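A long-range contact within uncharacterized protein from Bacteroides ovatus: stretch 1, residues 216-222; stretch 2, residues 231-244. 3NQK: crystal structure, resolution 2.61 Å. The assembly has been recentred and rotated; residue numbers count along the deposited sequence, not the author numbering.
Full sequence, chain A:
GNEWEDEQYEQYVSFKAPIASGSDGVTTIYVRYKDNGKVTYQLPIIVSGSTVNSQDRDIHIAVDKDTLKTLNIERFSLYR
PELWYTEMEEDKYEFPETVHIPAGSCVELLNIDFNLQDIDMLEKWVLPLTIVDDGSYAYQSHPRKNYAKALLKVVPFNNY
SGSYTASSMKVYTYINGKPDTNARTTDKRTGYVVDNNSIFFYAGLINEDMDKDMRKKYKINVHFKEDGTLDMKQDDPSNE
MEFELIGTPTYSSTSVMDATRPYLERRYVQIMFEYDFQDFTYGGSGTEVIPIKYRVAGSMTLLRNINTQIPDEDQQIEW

Stretch 1 (216-222) KKYKINV
Stretch 2 231-244: DMKQDDPSNEMEFE

Two waters fill the gap where the strand pairing ends and the loop of stretch 2 folds back over stretch 1. Water 1 donates to K217 O (2.9 Å) and D236 OD2 (3.0 Å) and accepts from M241 N (2.8 Å). Water 2 donates to K217 O (2.9 Å) and K219 O (2.7 Å) and accepts from D236 N (2.8 Å). K217 O thus meets stretch 2 through water.

Strands 219-222 and 231-234 run antiparallel, at 155°, with extended backbones. I220 pairs with Q234 (CA to CA 4.4 Å) and V222 with M232 (CA to CA 4.6 Å), both non-hydrogen-bonded pairs. N221 and K233 form the hydrogen-bonded pair between them: N221 N to K233 O is 2.8 Å, and K233 N to N221 O is 3.0 Å. D235 N extends the ladder to K219 O at 3.1 Å.

N221 (chi1 -66°) and D235 (chi1 178°) add a side-chain link. N221 ND2 donates to D235 OD1 at 3.1 Å, nearly straight at 173°. Water 3 joins N221 OD1 to D235 OD1, donating to both.

I220, V222, M232 and Q234 share one sheet face. I220 (m, t) sets CG2 3.6 Å from M232 CE, CG1 4.0 Å from M241 CE and CD1 3.7 Å from F243 CE1. M232 and M241 are selenomethionines. M241 (chi1 70°) points toward stretch 1; its CE lies 3.4 Å from K219 O, and its CB 4.0 Å from Y218 CD1.

Type I turns at D236-N239 and N239-E242 shape the loop. D236 OD1 accepts from S238 N at 2.9 Å. N239 OD1 accepts from F243 N at 2.7 Å, and N239 ND2 donates to F243 O at 3.0 Å. K217 (m, t, t, m) brings NZ to E240 OE1 (3.5 Å) and D236 OD2 (3.9 Å), two salt bridges, the second long.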

# COMPACT_ATOMS: atom_id res chain seq x y z
N LYS A 216 -7.97 2.11 -35.63
CA LYS A 216 -8.29 0.80 -35.12
C LYS A 216 -7.84 -0.28 -36.09
O LYS A 216 -7.51 -1.39 -35.69
CB LYS A 216 -9.81 0.65 -34.79
CG LYS A 216 -10.79 0.70 -35.99
CD LYS A 216 -12.29 0.47 -35.49
CE LYS A 216 -13.34 0.83 -36.59
N LYS A 217 -7.74 0.07 -37.35
CA LYS A 217 -7.38 -0.90 -38.37
C LYS A 217 -5.92 -1.37 -38.28
O LYS A 217 -5.59 -2.42 -38.75
CB LYS A 217 -7.71 -0.35 -39.76
CG LYS A 217 -9.24 -0.37 -40.05
CD LYS A 217 -9.63 0.21 -41.42
CE LYS A 217 -11.13 -0.05 -41.73
NZ LYS A 217 -11.50 -1.52 -41.54
N TYR A 218 -5.09 -0.62 -37.56
CA TYR A 218 -3.66 -0.94 -37.45
C TYR A 218 -3.27 -1.61 -36.12
O TYR A 218 -2.08 -1.76 -35.84
CB TYR A 218 -2.83 0.32 -37.66
CG TYR A 218 -3.02 0.95 -39.04
CD1 TYR A 218 -2.37 0.45 -40.15
CD2 TYR A 218 -3.86 2.02 -39.21
CE1 TYR A 218 -2.55 1.01 -41.39
CE2 TYR A 218 -4.04 2.60 -40.47
CZ TYR A 218 -3.40 2.08 -41.55
OH TYR A 218 -3.60 2.66 -42.80
N LYS A 219 -4.25 -2.04 -35.34
CA LYS A 219 -3.96 -2.73 -34.06
C LYS A 219 -3.27 -4.07 -34.29
O LYS A 219 -3.69 -4.84 -35.14
CB LYS A 219 -5.25 -2.96 -33.24
CG LYS A 219 -5.92 -1.68 -32.69
CD LYS A 219 -7.41 -1.90 -32.28
CE LYS A 219 -7.60 -1.99 -30.78
NZ LYS A 219 -9.06 -1.99 -30.40
N ILE A 220 -2.23 -4.35 -33.52
CA ILE A 220 -1.57 -5.65 -33.54
C ILE A 220 -1.69 -6.27 -32.15
O ILE A 220 -1.16 -5.73 -31.20
CB ILE A 220 -0.07 -5.53 -33.87
CG1 ILE A 220 0.14 -4.76 -35.16
CG2 ILE A 220 0.56 -6.91 -33.98
CD1 ILE A 220 1.59 -4.58 -35.49
N ASN A 221 -2.42 -7.37 -32.04
CA ASN A 221 -2.60 -8.04 -30.76
C ASN A 221 -1.38 -8.88 -30.45
O ASN A 221 -0.88 -9.60 -31.31
CB ASN A 221 -3.85 -8.92 -30.78
CG ASN A 221 -5.14 -8.12 -30.90
OD1 ASN A 221 -5.30 -7.09 -30.25
ND2 ASN A 221 -6.06 -8.59 -31.74
N VAL A 222 -0.90 -8.78 -29.22
CA VAL A 222 0.31 -9.46 -28.81
C VAL A 222 0.08 -10.26 -27.54
O VAL A 222 -0.26 -9.70 -26.50
CB VAL A 222 1.42 -8.45 -28.56
CG1 VAL A 222 2.68 -9.14 -28.09
CG2 VAL A 222 1.67 -7.65 -29.81
N ASP A 231 2.66 -14.49 -29.58
CA ASP A 231 1.80 -14.53 -30.74
C ASP A 231 1.61 -13.06 -31.10
O ASP A 231 1.47 -12.23 -30.22
CB ASP A 231 0.43 -15.14 -30.42
CG ASP A 231 0.50 -16.61 -30.04
OD1 ASP A 231 1.25 -17.37 -30.69
OD2 ASP A 231 -0.26 -17.01 -29.12
N MSE A 232 1.68 -12.74 -32.39
CA MSE A 232 1.38 -11.40 -32.86
C MSE A 232 0.48 -11.53 -34.06
O MSE A 232 0.85 -12.17 -35.03
CB MSE A 232 2.64 -10.67 -33.28
CG MSE A 232 3.59 -10.37 -32.16
SE MSE A 232 5.03 -9.19 -32.74
CE MSE A 232 3.99 -7.75 -33.45
N LYS A 233 -0.68 -10.92 -34.00
CA LYS A 233 -1.63 -11.00 -35.11
C LYS A 233 -2.43 -9.73 -35.20
O LYS A 233 -2.74 -9.12 -34.20
CB LYS A 233 -2.56 -12.18 -34.89
CG LYS A 233 -3.34 -12.60 -36.13
CD LYS A 233 -4.31 -13.76 -35.83
CE LYS A 233 -5.17 -14.11 -37.05
NZ LYS A 233 -6.16 -15.18 -36.75
N GLN A 234 -2.73 -9.30 -36.42
CA GLN A 234 -3.57 -8.12 -36.62
C GLN A 234 -4.92 -8.35 -35.98
O GLN A 234 -5.40 -9.49 -35.94
CB GLN A 234 -3.75 -7.79 -38.11
CG GLN A 234 -4.76 -8.70 -38.86
CD GLN A 234 -4.19 -10.08 -39.19
OE1 GLN A 234 -2.99 -10.31 -39.07
NE2 GLN A 234 -5.06 -10.98 -39.64
N ASP A 235 -5.53 -7.28 -35.48
CA ASP A 235 -6.84 -7.37 -34.84
C ASP A 235 -7.92 -7.44 -35.90
O ASP A 235 -8.88 -8.17 -35.76
CB ASP A 235 -7.07 -6.15 -33.94
CG ASP A 235 -8.42 -6.16 -33.27
OD1 ASP A 235 -8.61 -6.93 -32.31
OD2 ASP A 235 -9.28 -5.36 -33.67
N ASP A 236 -7.74 -6.66 -36.98
CA ASP A 236 -8.69 -6.62 -38.09
C ASP A 236 -8.83 -7.99 -38.73
O ASP A 236 -7.91 -8.47 -39.38
CB ASP A 236 -8.23 -5.61 -39.15
CG ASP A 236 -9.26 -5.44 -40.30
OD1 ASP A 236 -10.28 -6.18 -40.33
OD2 ASP A 236 -9.04 -4.56 -41.16
N PRO A 237 -10.01 -8.60 -38.60
CA PRO A 237 -10.19 -9.92 -39.19
C PRO A 237 -9.90 -9.98 -40.69
O PRO A 237 -9.45 -11.01 -41.17
CB PRO A 237 -11.68 -10.23 -38.91
CG PRO A 237 -12.29 -8.93 -38.41
CD PRO A 237 -11.19 -8.13 -37.85
N SER A 238 -10.15 -8.89 -41.43
CA SER A 238 -9.93 -8.90 -42.91
C SER A 238 -8.52 -8.45 -43.29
O SER A 238 -8.19 -8.35 -44.47
CB SER A 238 -10.98 -8.04 -43.64
OG SER A 238 -10.79 -6.67 -43.39
N ASN A 239 -7.71 -8.15 -42.29
CA ASN A 239 -6.32 -7.77 -42.49
C ASN A 239 -6.11 -6.79 -43.65
O ASN A 239 -5.31 -7.04 -44.52
CB ASN A 239 -5.47 -9.02 -42.70
CG ASN A 239 -3.99 -8.76 -42.53
OD1 ASN A 239 -3.58 -7.65 -42.23
ND2 ASN A 239 -3.18 -9.79 -42.74
N GLU A 240 -6.80 -5.66 -43.61
CA GLU A 240 -6.68 -4.67 -44.69
C GLU A 240 -5.27 -4.07 -44.74
O GLU A 240 -4.77 -3.74 -45.84
CB GLU A 240 -7.73 -3.57 -44.53
CG GLU A 240 -7.97 -2.76 -45.81
CD GLU A 240 -9.15 -1.79 -45.71
OE1 GLU A 240 -9.79 -1.72 -44.61
OE2 GLU A 240 -9.43 -1.09 -46.72
N MSE A 241 -4.61 -3.97 -43.59
CA MSE A 241 -3.24 -3.45 -43.56
C MSE A 241 -2.23 -4.48 -44.05
O MSE A 241 -1.04 -4.21 -44.07
CB MSE A 241 -2.86 -2.98 -42.14
CG MSE A 241 -2.68 -4.07 -41.12
SE MSE A 241 -1.57 -3.47 -39.63
CE MSE A 241 -2.33 -4.61 -38.29
N GLU A 242 -2.71 -5.66 -44.45
CA GLU A 242 -1.84 -6.72 -44.96
C GLU A 242 -0.66 -6.98 -43.99
O GLU A 242 0.52 -7.01 -44.40
CB GLU A 242 -1.30 -6.38 -46.37
CG GLU A 242 -2.39 -6.29 -47.50
CD GLU A 242 -3.15 -7.62 -47.74
OE1 GLU A 242 -2.51 -8.71 -47.67
OE2 GLU A 242 -4.37 -7.57 -48.00
N PHE A 243 -0.99 -7.17 -42.71
CA PHE A 243 -0.00 -7.52 -41.73
C PHE A 243 0.55 -8.88 -42.02
O PHE A 243 -0.19 -9.78 -42.39
CB PHE A 243 -0.62 -7.53 -40.35
CG PHE A 243 0.31 -7.99 -39.28
CD1 PHE A 243 1.22 -7.10 -38.71
CD2 PHE A 243 0.26 -9.30 -38.80
CE1 PHE A 243 2.09 -7.52 -37.69
CE2 PHE A 243 1.12 -9.72 -37.78
CZ PHE A 243 2.03 -8.83 -37.23
N GLU A 244 1.85 -9.05 -41.80
CA GLU A 244 2.52 -10.31 -42.06
C GLU A 244 3.73 -10.48 -41.12
O GLU A 244 4.70 -9.74 -41.19
CB GLU A 244 2.98 -10.36 -43.52
CG GLU A 244 3.26 -11.77 -44.05
CD GLU A 244 3.97 -11.74 -45.43
OE1 GLU A 244 3.95 -10.66 -46.09
OE2 GLU A 244 4.55 -12.78 -45.82
O HOH W 1 -6.18 -3.80 -41.23
O HOH W 2 -5.66 -4.72 -36.98
O HOH W 3 -7.52 -5.89 -29.57
O HOH W 4 -5.99 -10.92 -33.47